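Local coordinates for lipoate-protein ligase 1 (Plasmodium falciparum, PDB 5T8U) that belongs to the lipoyl protein ligase A/B family and holds lipoic acid in a pocket of its catalytic domain, at residues A98-L103 / I171-N176; G11-V16 / D38-L43; S119-I124 / S154-I159. All coordinates share one frame; numbering follows the deposited sequence.

Interaction 1 (A98-L103 / I171-N176); sequences AVYHDL and INLEKN. With LPA (lipoic acid), chain C.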
loop_
_atom_site.group_PDB
_atom_site.type_symbol
_atom_site.label_atom_id
_atom_site.label_comp_id
_atom_site.label_asym_id
_atom_site.label_seq_id
_atom_site.Cartn_x
_atom_site.Cartn_y
_atom_site.Cartn_z
ATOM N N ALA A 98 -7.795 1.557 6.940
ATOM C CA ALA A 98 -7.186 2.735 7.541
ATOM C C ALA A 98 -6.204 2.320 8.628
ATOM O O ALA A 98 -6.531 1.508 9.499
ATOM C CB ALA A 98 -8.262 3.653 8.120
ATOM N N VAL A 99 -4.995 2.878 8.573
ATOM C CA VAL A 99 -3.946 2.568 9.534
ATOM C C VAL A 99 -3.391 3.866 10.104
ATOM O O VAL A 99 -3.546 4.948 9.533
ATOM C CB VAL A 99 -2.810 1.730 8.908
ATOM C CG1 VAL A 99 -3.336 0.368 8.468
ATOM C CG2 VAL A 99 -2.181 2.470 7.738
ATOM N N TYR A 100 -2.729 3.735 11.250
ATOM C CA TYR A 100 -2.122 4.850 11.959
ATOM C C TYR A 100 -0.608 4.703 11.937
ATOM O O TYR A 100 -0.083 3.588 12.014
ATOM C CB TYR A 100 -2.628 4.897 13.403
ATOM C CG TYR A 100 -1.965 5.929 14.287
ATOM C CD1 TYR A 100 -2.368 7.258 14.266
ATOM C CD2 TYR A 100 -0.954 5.566 15.164
ATOM C CE1 TYR A 100 -1.771 8.197 15.082
ATOM C CE2 TYR A 100 -0.351 6.499 15.985
ATOM C CZ TYR A 100 -0.764 7.812 15.940
ATOM O OH TYR A 100 -0.170 8.749 16.754
ATOM N N HIS A 101 0.088 5.832 11.833
ATOM C CA HIS A 101 1.541 5.852 11.764
ATOM C C HIS A 101 2.094 6.807 12.807
ATOM O O HIS A 101 1.465 7.812 13.149
ATOM C CB HIS A 101 2.042 6.290 10.381
ATOM C CG HIS A 101 2.034 5.203 9.353
ATOM N ND1 HIS A 101 1.564 3.933 9.607
ATOM C CD2 HIS A 101 2.445 5.201 8.062
ATOM C CE1 HIS A 101 1.684 3.195 8.517
ATOM N NE2 HIS A 101 2.216 3.941 7.566
ATOM N N ASP A 102 3.277 6.477 13.313
ATOM C CA ASP A 102 4.082 7.407 14.092
ATOM C C ASP A 102 5.524 6.917 14.041
ATOM O O ASP A 102 5.836 5.917 13.389
ATOM C CB ASP A 102 3.564 7.537 15.530
ATOM C CG ASP A 102 3.727 6.262 16.337
ATOM O OD1 ASP A 102 4.354 5.303 15.842
ATOM O OD2 ASP A 102 3.219 6.217 17.477
ATOM N N LEU A 103 6.406 7.625 14.743
ATOM C CA LEU A 103 7.820 7.275 14.714
ATOM C C LEU A 103 8.112 5.926 15.360
ATOM O O LEU A 103 9.245 5.444 15.255
ATOM C CB LEU A 103 8.637 8.373 15.396
ATOM C CG LEU A 103 8.573 9.739 14.707
ATOM C CD1 LEU A 103 9.279 10.796 15.539
ATOM C CD2 LEU A 103 9.172 9.678 13.308
ATOM N N ILE A 171 7.353 -1.379 15.601
ATOM C CA ILE A 171 8.459 -1.422 16.550
ATOM C C ILE A 171 7.960 -0.942 17.907
ATOM O O ILE A 171 7.822 -1.732 18.847
ATOM C CB ILE A 171 9.643 -0.558 16.070
ATOM C CG1 ILE A 171 10.071 -0.949 14.649
ATOM C CG2 ILE A 171 10.817 -0.658 17.047
ATOM C CD1 ILE A 171 10.665 -2.335 14.522
ATOM N N ASN A 172 7.683 0.360 18.011
ATOM C CA ASN A 172 7.276 0.991 19.261
ATOM C C ASN A 172 6.014 1.824 19.068
ATOM O O ASN A 172 5.812 2.827 19.756
ATOM C CB ASN A 172 8.405 1.859 19.819
ATOM C CG ASN A 172 8.134 2.340 21.232
ATOM O OD1 ASN A 172 7.473 1.660 22.016
ATOM N ND2 ASN A 172 8.639 3.525 21.560
ATOM N N LEU A 173 5.159 1.427 18.127
ATOM C CA LEU A 173 3.934 2.171 17.868
ATOM C C LEU A 173 3.105 2.305 19.141
ATOM O O LEU A 173 3.028 1.382 19.956
ATOM C CB LEU A 173 3.115 1.480 16.774
ATOM C CG LEU A 173 1.747 2.092 16.462
ATOM C CD1 LEU A 173 1.920 3.490 15.915
ATOM C CD2 LEU A 173 0.969 1.223 15.489
ATOM N N GLU A 174 2.492 3.472 19.313
ATOM C CA GLU A 174 1.570 3.704 20.421
ATOM C C GLU A 174 0.289 2.931 20.136
ATOM O O GLU A 174 -0.534 3.346 19.318
ATOM C CB GLU A 174 1.305 5.196 20.585
ATOM C CG GLU A 174 0.605 5.572 21.881
ATOM C CD GLU A 174 0.454 7.073 22.042
ATOM O OE1 GLU A 174 0.043 7.519 23.135
ATOM O OE2 GLU A 174 0.748 7.808 21.076
ATOM N N LYS A 175 0.119 1.788 20.804
ATOM C CA LYS A 175 -0.977 0.884 20.472
ATOM C C LYS A 175 -2.323 1.398 20.971
ATOM O O LYS A 175 -3.334 1.271 20.273
ATOM C CB LYS A 175 -0.704 -0.504 21.053
ATOM C CG LYS A 175 -1.841 -1.492 20.841
ATOM C CD LYS A 175 -1.566 -2.821 21.523
ATOM C CE LYS A 175 -2.745 -3.769 21.372
ATOM N NZ LYS A 175 -2.505 -5.074 22.049
ATOM N N ASN A 176 -2.362 1.974 22.175
ATOM C CA ASN A 176 -3.640 2.358 22.767
ATOM C C ASN A 176 -4.260 3.557 22.062
ATOM O O ASN A 176 -5.491 3.657 21.987
ATOM C CB ASN A 176 -3.457 2.660 24.254
ATOM C CG ASN A 176 -3.270 1.403 25.086
ATOM O OD1 ASN A 176 -3.679 0.312 24.685
ATOM N ND2 ASN A 176 -2.656 1.551 26.252
HETATM C C1 LPA C . -3.736 -3.460 5.964
HETATM O O1 LPA C . -3.598 -3.898 7.136
HETATM C C2 LPA C . -2.511 -3.016 5.168
HETATM O O2 LPA C . -4.883 -3.392 5.448
HETATM C C3 LPA C . -1.941 -1.747 5.795
HETATM C C4 LPA C . -0.959 -1.083 4.832
HETATM C C5 LPA C . -0.643 0.321 5.344
HETATM C C6 LPA C . 0.162 1.017 4.428
HETATM S S6 LPA C . 0.022 2.533 4.667
HETATM C C7 LPA C . 2.069 0.581 4.713
HETATM C C8 LPA C . 2.928 1.908 4.508
HETATM S S8 LPA C . 1.739 3.268 4.204
#
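A mixed apolar and carboxylate-to-backbone contact joins Y100 and D102, on and just beyond strand 99-101 at the border of a small three-stranded sheet, to L173 and E174 in the loop between strand 162-170 and helix 178-181. The meeting point is L173 CD1, at the edge of the Y100 ring and near its plane, 3.6 Å from Y100 CD2. L173 CD1 also packs tightly against the carboxylate, 3.0 Å from D102 OD1. With CG placed between its backbone N and carbonyl carbon (chi1 67°), D102 turns OD2 to E174 N, which donates a nearly straight (169°) but long, weak hydrogen bond of 3.4 Å; OD1 takes a bond from G104 N. The CB of H101 points away from L173 and E174, and its ring edge lies by lipoic acid. H101 ND1 donates to Y100 O at 2.9 Å, from above the carbonyl plane, which probably helps fix the imidazole rotation, with H101 NE2 3.5 Å from lipoic acid S8. V99 CG2 packs 3.6 Å from lipoic acid C5. Two backbone amides, that of E174 only weakly, probably stabilise the charged D102 carboxylate, which may offset the nearby E174 OE2, 4.6 Å from D102 OD2.

Interaction 2 (G11-V16 / D38-L43); sequences GPLVLV and DLLKYL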
loop_
_atom_site.group_PDB
_atom_site.type_symbol
_atom_site.label_atom_id
_atom_site.label_comp_id
_atom_site.label_asym_id
_atom_site.label_seq_id
_atom_site.Cartn_x
_atom_site.Cartn_y
_atom_site.Cartn_z
ATOM N N GLY A 11 22.391 -3.402 -10.317
ATOM C CA GLY A 11 22.189 -4.202 -9.123
ATOM C C GLY A 11 21.074 -3.669 -8.243
ATOM O O GLY A 11 20.565 -2.574 -8.481
ATOM N N PRO A 12 20.693 -4.438 -7.224
ATOM C CA PRO A 12 19.609 -4.000 -6.337
ATOM C C PRO A 12 19.931 -2.673 -5.664
ATOM O O PRO A 12 21.085 -2.242 -5.592
ATOM C CB PRO A 12 19.498 -5.139 -5.312
ATOM C CG PRO A 12 20.776 -5.905 -5.428
ATOM C CD PRO A 12 21.227 -5.755 -6.841
ATOM N N LEU A 13 18.881 -2.024 -5.164
ATOM C CA LEU A 13 18.989 -0.697 -4.574
ATOM C C LEU A 13 18.351 -0.671 -3.193
ATOM O O LEU A 13 17.312 -1.299 -2.958
ATOM C CB LEU A 13 18.319 0.365 -5.452
ATOM C CG LEU A 13 19.091 0.890 -6.663
ATOM C CD1 LEU A 13 18.187 1.776 -7.507
ATOM C CD2 LEU A 13 20.328 1.659 -6.228
ATOM N N VAL A 14 18.982 0.076 -2.291
ATOM C CA VAL A 14 18.463 0.337 -0.954
ATOM C C VAL A 14 18.356 1.850 -0.812
ATOM O O VAL A 14 19.375 2.555 -0.821
ATOM C CB VAL A 14 19.360 -0.258 0.138
ATOM C CG1 VAL A 14 18.712 -0.107 1.505
ATOM C CG2 VAL A 14 19.663 -1.721 -0.158
ATOM N N LEU A 15 17.132 2.349 -0.688
ATOM C CA LEU A 15 16.849 3.773 -0.619
ATOM C C LEU A 15 16.250 4.102 0.742
ATOM O O LEU A 15 15.515 3.295 1.324
ATOM C CB LEU A 15 15.888 4.194 -1.737
ATOM C CG LEU A 15 16.156 3.571 -3.110
ATOM C CD1 LEU A 15 15.118 4.037 -4.121
ATOM C CD2 LEU A 15 17.559 3.892 -3.596
ATOM N N VAL A 16 16.570 5.290 1.248
ATOM C CA VAL A 16 16.134 5.728 2.566
ATOM C C VAL A 16 15.651 7.167 2.465
ATOM O O VAL A 16 16.207 7.968 1.705
ATOM C CB VAL A 16 17.269 5.607 3.606
ATOM C CG1 VAL A 16 16.819 6.128 4.967
ATOM C CG2 VAL A 16 17.731 4.163 3.714
ATOM N N ASP A 38 13.923 4.397 -14.838
ATOM C CA ASP A 38 14.790 5.552 -15.025
ATOM C C ASP A 38 15.497 5.990 -13.751
ATOM O O ASP A 38 16.215 6.997 -13.776
ATOM C CB ASP A 38 13.984 6.733 -15.577
ATOM C CG ASP A 38 13.510 6.499 -16.992
ATOM O OD1 ASP A 38 14.240 5.838 -17.759
ATOM O OD2 ASP A 38 12.409 6.977 -17.338
ATOM N N LEU A 39 15.329 5.264 -12.644
ATOM C CA LEU A 39 15.806 5.770 -11.362
ATOM C C LEU A 39 17.309 6.031 -11.380
ATOM O O LEU A 39 17.781 7.002 -10.778
ATOM C CB LEU A 39 15.443 4.797 -10.243
ATOM C CG LEU A 39 13.993 4.850 -9.751
ATOM C CD1 LEU A 39 13.748 3.770 -8.715
ATOM C CD2 LEU A 39 13.645 6.219 -9.179
ATOM N N LEU A 40 18.079 5.185 -12.070
ATOM C CA LEU A 40 19.527 5.368 -12.084
ATOM C C LEU A 40 19.929 6.744 -12.598
ATOM O O LEU A 40 21.023 7.215 -12.271
ATOM C CB LEU A 40 20.196 4.284 -12.931
ATOM C CG LEU A 40 20.043 2.843 -12.438
ATOM C CD1 LEU A 40 20.754 1.888 -13.382
ATOM C CD2 LEU A 40 20.571 2.677 -11.020
ATOM N N LYS A 41 19.077 7.398 -13.392
ATOM C CA LYS A 41 19.374 8.759 -13.825
ATOM C C LYS A 41 18.948 9.781 -12.778
ATOM O O LYS A 41 19.657 10.766 -12.547
ATOM C CB LYS A 41 18.691 9.052 -15.160
ATOM C CG LYS A 41 18.990 10.443 -15.704
ATOM C CD LYS A 41 18.336 10.678 -17.056
ATOM C CE LYS A 41 18.631 12.080 -17.573
ATOM N NZ LYS A 41 17.985 12.346 -18.890
ATOM N N TYR A 42 17.797 9.567 -12.135
ATOM C CA TYR A 42 17.369 10.479 -11.080
ATOM C C TYR A 42 18.283 10.370 -9.869
ATOM O O TYR A 42 18.658 11.387 -9.273
ATOM C CB TYR A 42 15.912 10.204 -10.712
ATOM C CG TYR A 42 14.957 10.713 -11.766
ATOM C CD1 TYR A 42 14.477 12.016 -11.724
ATOM C CD2 TYR A 42 14.560 9.903 -12.821
ATOM C CE1 TYR A 42 13.614 12.492 -12.693
ATOM C CE2 TYR A 42 13.696 10.370 -13.794
ATOM C CZ TYR A 42 13.227 11.664 -13.726
ATOM O OH TYR A 42 12.368 12.135 -14.692
ATOM N N LEU A 43 18.656 9.151 -9.490
ATOM C CA LEU A 43 19.875 8.984 -8.720
ATOM C C LEU A 43 21.064 9.357 -9.599
ATOM O O LEU A 43 20.998 9.298 -10.830
ATOM C CB LEU A 43 20.016 7.546 -8.221
ATOM C CG LEU A 43 18.841 6.944 -7.447
ATOM C CD1 LEU A 43 19.160 5.505 -7.060
ATOM C CD2 LEU A 43 18.507 7.769 -6.214
#
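No flat group carries the contact of L13 and L15 with L40 and L43: neither faces nor edges of rings meet across it, and leucine methyls do all the touching. Aromatic rings come in from the surroundings instead. F51 packs against both L13 and L40, F57 against L15, and Y42, on the helix that carries L40, meets F31 of helix 22-34 edge to face. At the middle of the cluster is L43 CD1, which approaches L13 tip to tip, 3.9 Å from L13 CD1 and 4.1 Å from L13 CD2. L43 CD1 is also 4.1 Å from L15 CD2, where the two side chains meet at a slant, so one methyl group touches two residues that lie two apart on the strand. L43 has CG anti to its carbonyl carbon (chi1 -53°) and CD1 trans beyond it (chi2 179°), an extended form that carries this methyl to the strand. In the fold, strand 13-17 runs between strands 55-59 and 244-245, parallel to both, in the mixed sheet of the catalytic domain; L13 and L15 face the short helix 39-42, whereas V14, on the other face, packs on I221 and F224 of helix 213-227. L43 is the residue at which the chain leaves helical geometry, and L43 N still bonds to L39 O at 2.7 Å. One turn back, L40 adds a looser contact beside L43 through L40 CD2, 4.3 Å from L13 CD1. I55 of the neighbouring strand touches L13, L15 and L39 alike.

Interaction 3 (S119-I124 / S154-I159); sequences SNFLII and SAFKKI. With LPA (lipoic acid), chain C.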
loop_
_atom_site.group_PDB
_atom_site.type_symbol
_atom_site.label_atom_id
_atom_site.label_comp_id
_atom_site.label_asym_id
_atom_site.label_seq_id
_atom_site.Cartn_x
_atom_site.Cartn_y
_atom_site.Cartn_z
ATOM N N SER A 119 8.502 -13.637 -1.671
ATOM C CA SER A 119 9.933 -13.459 -1.438
ATOM C C SER A 119 10.197 -12.303 -0.481
ATOM O O SER A 119 11.020 -12.426 0.433
ATOM C CB SER A 119 10.660 -13.238 -2.764
ATOM O OG SER A 119 10.822 -14.459 -3.464
ATOM N N ASN A 120 9.513 -11.173 -0.671
ATOM C CA ASN A 120 9.672 -10.048 0.245
ATOM C C ASN A 120 9.374 -10.472 1.679
ATOM O O ASN A 120 10.173 -10.231 2.597
ATOM C CB ASN A 120 8.756 -8.897 -0.178
ATOM C CG ASN A 120 9.019 -8.431 -1.600
ATOM O OD1 ASN A 120 10.047 -8.757 -2.193
ATOM N ND2 ASN A 120 8.090 -7.661 -2.151
ATOM N N PHE A 121 8.225 -11.122 1.888
ATOM C CA PHE A 121 7.890 -11.613 3.220
ATOM C C PHE A 121 8.947 -12.577 3.742
ATOM O O PHE A 121 9.161 -12.662 4.955
ATOM C CB PHE A 121 6.519 -12.292 3.208
ATOM C CG PHE A 121 5.363 -11.331 3.271
ATOM C CD1 PHE A 121 5.203 -10.495 4.364
ATOM C CD2 PHE A 121 4.426 -11.279 2.252
ATOM C CE1 PHE A 121 4.140 -9.613 4.433
ATOM C CE2 PHE A 121 3.356 -10.399 2.317
ATOM C CZ PHE A 121 3.214 -9.566 3.409
ATOM N N LEU A 122 9.618 -13.310 2.851
ATOM C CA LEU A 122 10.682 -14.206 3.297
ATOM C C LEU A 122 11.911 -13.422 3.739
ATOM O O LEU A 122 12.593 -13.814 4.690
ATOM C CB LEU A 122 11.048 -15.192 2.188
ATOM C CG LEU A 122 12.175 -16.175 2.530
ATOM C CD1 LEU A 122 11.827 -17.005 3.759
ATOM C CD2 LEU A 122 12.485 -17.080 1.347
ATOM N N ILE A 123 12.218 -12.319 3.054
ATOM C CA ILE A 123 13.304 -11.454 3.501
ATOM C C ILE A 123 13.003 -10.920 4.893
ATOM O O ILE A 123 13.870 -10.925 5.779
ATOM C CB ILE A 123 13.534 -10.313 2.491
ATOM C CG1 ILE A 123 14.016 -10.879 1.151
ATOM C CG2 ILE A 123 14.547 -9.298 3.035
ATOM C CD1 ILE A 123 14.071 -9.857 0.031
ATOM N N ILE A 124 11.769 -10.468 5.117
ATOM C CA ILE A 124 11.415 -9.920 6.424
ATOM C C ILE A 124 11.494 -11.006 7.496
ATOM O O ILE A 124 12.117 -10.819 8.550
ATOM C CB ILE A 124 10.021 -9.268 6.368
ATOM C CG1 ILE A 124 10.007 -8.162 5.306
ATOM C CG2 ILE A 124 9.642 -8.697 7.733
ATOM C CD1 ILE A 124 8.656 -7.525 5.077
ATOM N N SER A 154 0.566 -5.078 5.013
ATOM C CA SER A 154 1.055 -4.749 3.683
ATOM C C SER A 154 -0.082 -4.397 2.731
ATOM O O SER A 154 -1.255 -4.684 2.981
ATOM C CB SER A 154 1.864 -5.915 3.107
ATOM O OG SER A 154 2.966 -6.228 3.941
ATOM N N ALA A 155 0.300 -3.758 1.626
ATOM C CA ALA A 155 -0.614 -3.440 0.539
ATOM C C ALA A 155 0.192 -3.385 -0.752
ATOM O O ALA A 155 1.415 -3.214 -0.735
ATOM C CB ALA A 155 -1.356 -2.120 0.780
ATOM N N PHE A 156 -0.509 -3.528 -1.878
ATOM C CA PHE A 156 0.146 -3.763 -3.156
ATOM C C PHE A 156 -0.468 -2.890 -4.241
ATOM O O PHE A 156 -1.611 -2.436 -4.138
ATOM C CB PHE A 156 0.045 -5.238 -3.565
ATOM C CG PHE A 156 0.310 -6.195 -2.440
ATOM C CD1 PHE A 156 1.586 -6.682 -2.215
ATOM C CD2 PHE A 156 -0.715 -6.604 -1.605
ATOM C CE1 PHE A 156 1.832 -7.562 -1.179
ATOM C CE2 PHE A 156 -0.474 -7.482 -0.567
ATOM C CZ PHE A 156 0.802 -7.961 -0.354
ATOM N N LYS A 157 0.320 -2.664 -5.291
ATOM C CA LYS A 157 -0.146 -2.010 -6.505
ATOM C C LYS A 157 0.688 -2.526 -7.668
ATOM O O LYS A 157 1.905 -2.693 -7.543
ATOM C CB LYS A 157 -0.048 -0.483 -6.410
ATOM C CG LYS A 157 -0.284 0.238 -7.730
ATOM C CD LYS A 157 -0.585 1.712 -7.508
ATOM C CE LYS A 157 -0.883 2.427 -8.818
ATOM N NZ LYS A 157 -2.091 1.887 -9.504
ATOM N N LYS A 158 0.024 -2.782 -8.793
ATOM C CA LYS A 158 0.666 -3.338 -9.974
ATOM C C LYS A 158 0.618 -2.330 -11.113
ATOM O O LYS A 158 -0.345 -1.570 -11.254
ATOM C CB LYS A 158 -0.010 -4.648 -10.407
ATOM C CG LYS A 158 0.628 -5.324 -11.615
ATOM C CD LYS A 158 2.003 -5.891 -11.294
ATOM C CE LYS A 158 2.711 -6.368 -12.552
ATOM N NZ LYS A 158 3.902 -7.205 -12.245
ATOM N N ILE A 159 1.672 -2.337 -11.930
ATOM C CA ILE A 159 1.790 -1.445 -13.075
ATOM C C ILE A 159 2.612 -2.156 -14.142
ATOM O O ILE A 159 3.405 -3.053 -13.848
ATOM C CB ILE A 159 2.412 -0.082 -12.670
ATOM C CG1 ILE A 159 1.303 0.852 -12.165
ATOM C CG2 ILE A 159 3.206 0.551 -13.823
ATOM C CD1 ILE A 159 1.743 2.270 -11.859
HETATM C C1 LPA C . -3.736 -3.460 5.964
HETATM O O1 LPA C . -3.598 -3.898 7.136
HETATM C C2 LPA C . -2.511 -3.016 5.168
HETATM O O2 LPA C . -4.883 -3.392 5.448
HETATM C C3 LPA C . -1.941 -1.747 5.795
HETATM C C4 LPA C . -0.959 -1.083 4.832
HETATM C C5 LPA C . -0.643 0.321 5.344
HETATM C C6 LPA C . 0.162 1.017 4.428
HETATM S S6 LPA C . 0.022 2.533 4.667
HETATM C C7 LPA C . 2.069 0.581 4.713
HETATM C C8 LPA C . 2.928 1.908 4.508
HETATM S S8 LPA C . 1.739 3.268 4.204
#
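F121 meets S154 and F156 where helix 117-132 packs on strand 150-159 of the mixed sheet in the ligase catalytic domain, a helix-on-sheet contact at the wall of the lipoic acid pocket, to which S154 belongs. With CG anti to its carbonyl carbon (chi1 -81°), the F121 side chain leaves the helix at a slant and still brings the far end of its ring to the strand. There F121 CZ approaches S154 OG to 3.4 Å and S154 CB to 3.9 Å, and F121 CE1 is 3.6 Å from S154 OG; the serine meets the ring obliquely. F156, two residues along and on the same side of the strand, presents its ring edge, and F121 CE2 lies near the plane of that ring, 4.4 Å from F156 CZ. H165 fills in beside this group: its imidazole meets both phenyl rings at inclined angles, while its two nitrogens hydrogen-bond to S154 OG and N120 ND2. The histidine therefore bridges helix and strand by polar bonds, and the S154 hydroxyl, though packed against an aromatic ring, has a polar partner. That hydroxyl, anti to the carbonyl carbon (chi1 -59°), is turned to F121 and H165, whereas the carbonyl oxygen takes a weak hydrogen bond from N142 ND2, and S154 O lies 3.0 Å from lipoic acid C2.

From the N terminus, interaction 2 comes first: strand 13-17 leads through helix 22-34 to helix 39-42, closing a loop of 21 residues before either of the others opens. Interaction 1 opens at strand 99-101 and closes beyond strand 162-170, with 67 residues between its segments. Interaction 3 lies wholly within that span, joining helix 117-132 to strand 150-159, so 1 and 3 nest and none cross. Interactions 2 and 3 both place helices on the eight-stranded sheet, with centres about 18 Å apart, whereas interaction 1 ties the three-stranded sheet to the loop leaving the larger one. Residues of interactions 1 and 3 touch the same lipoic acid.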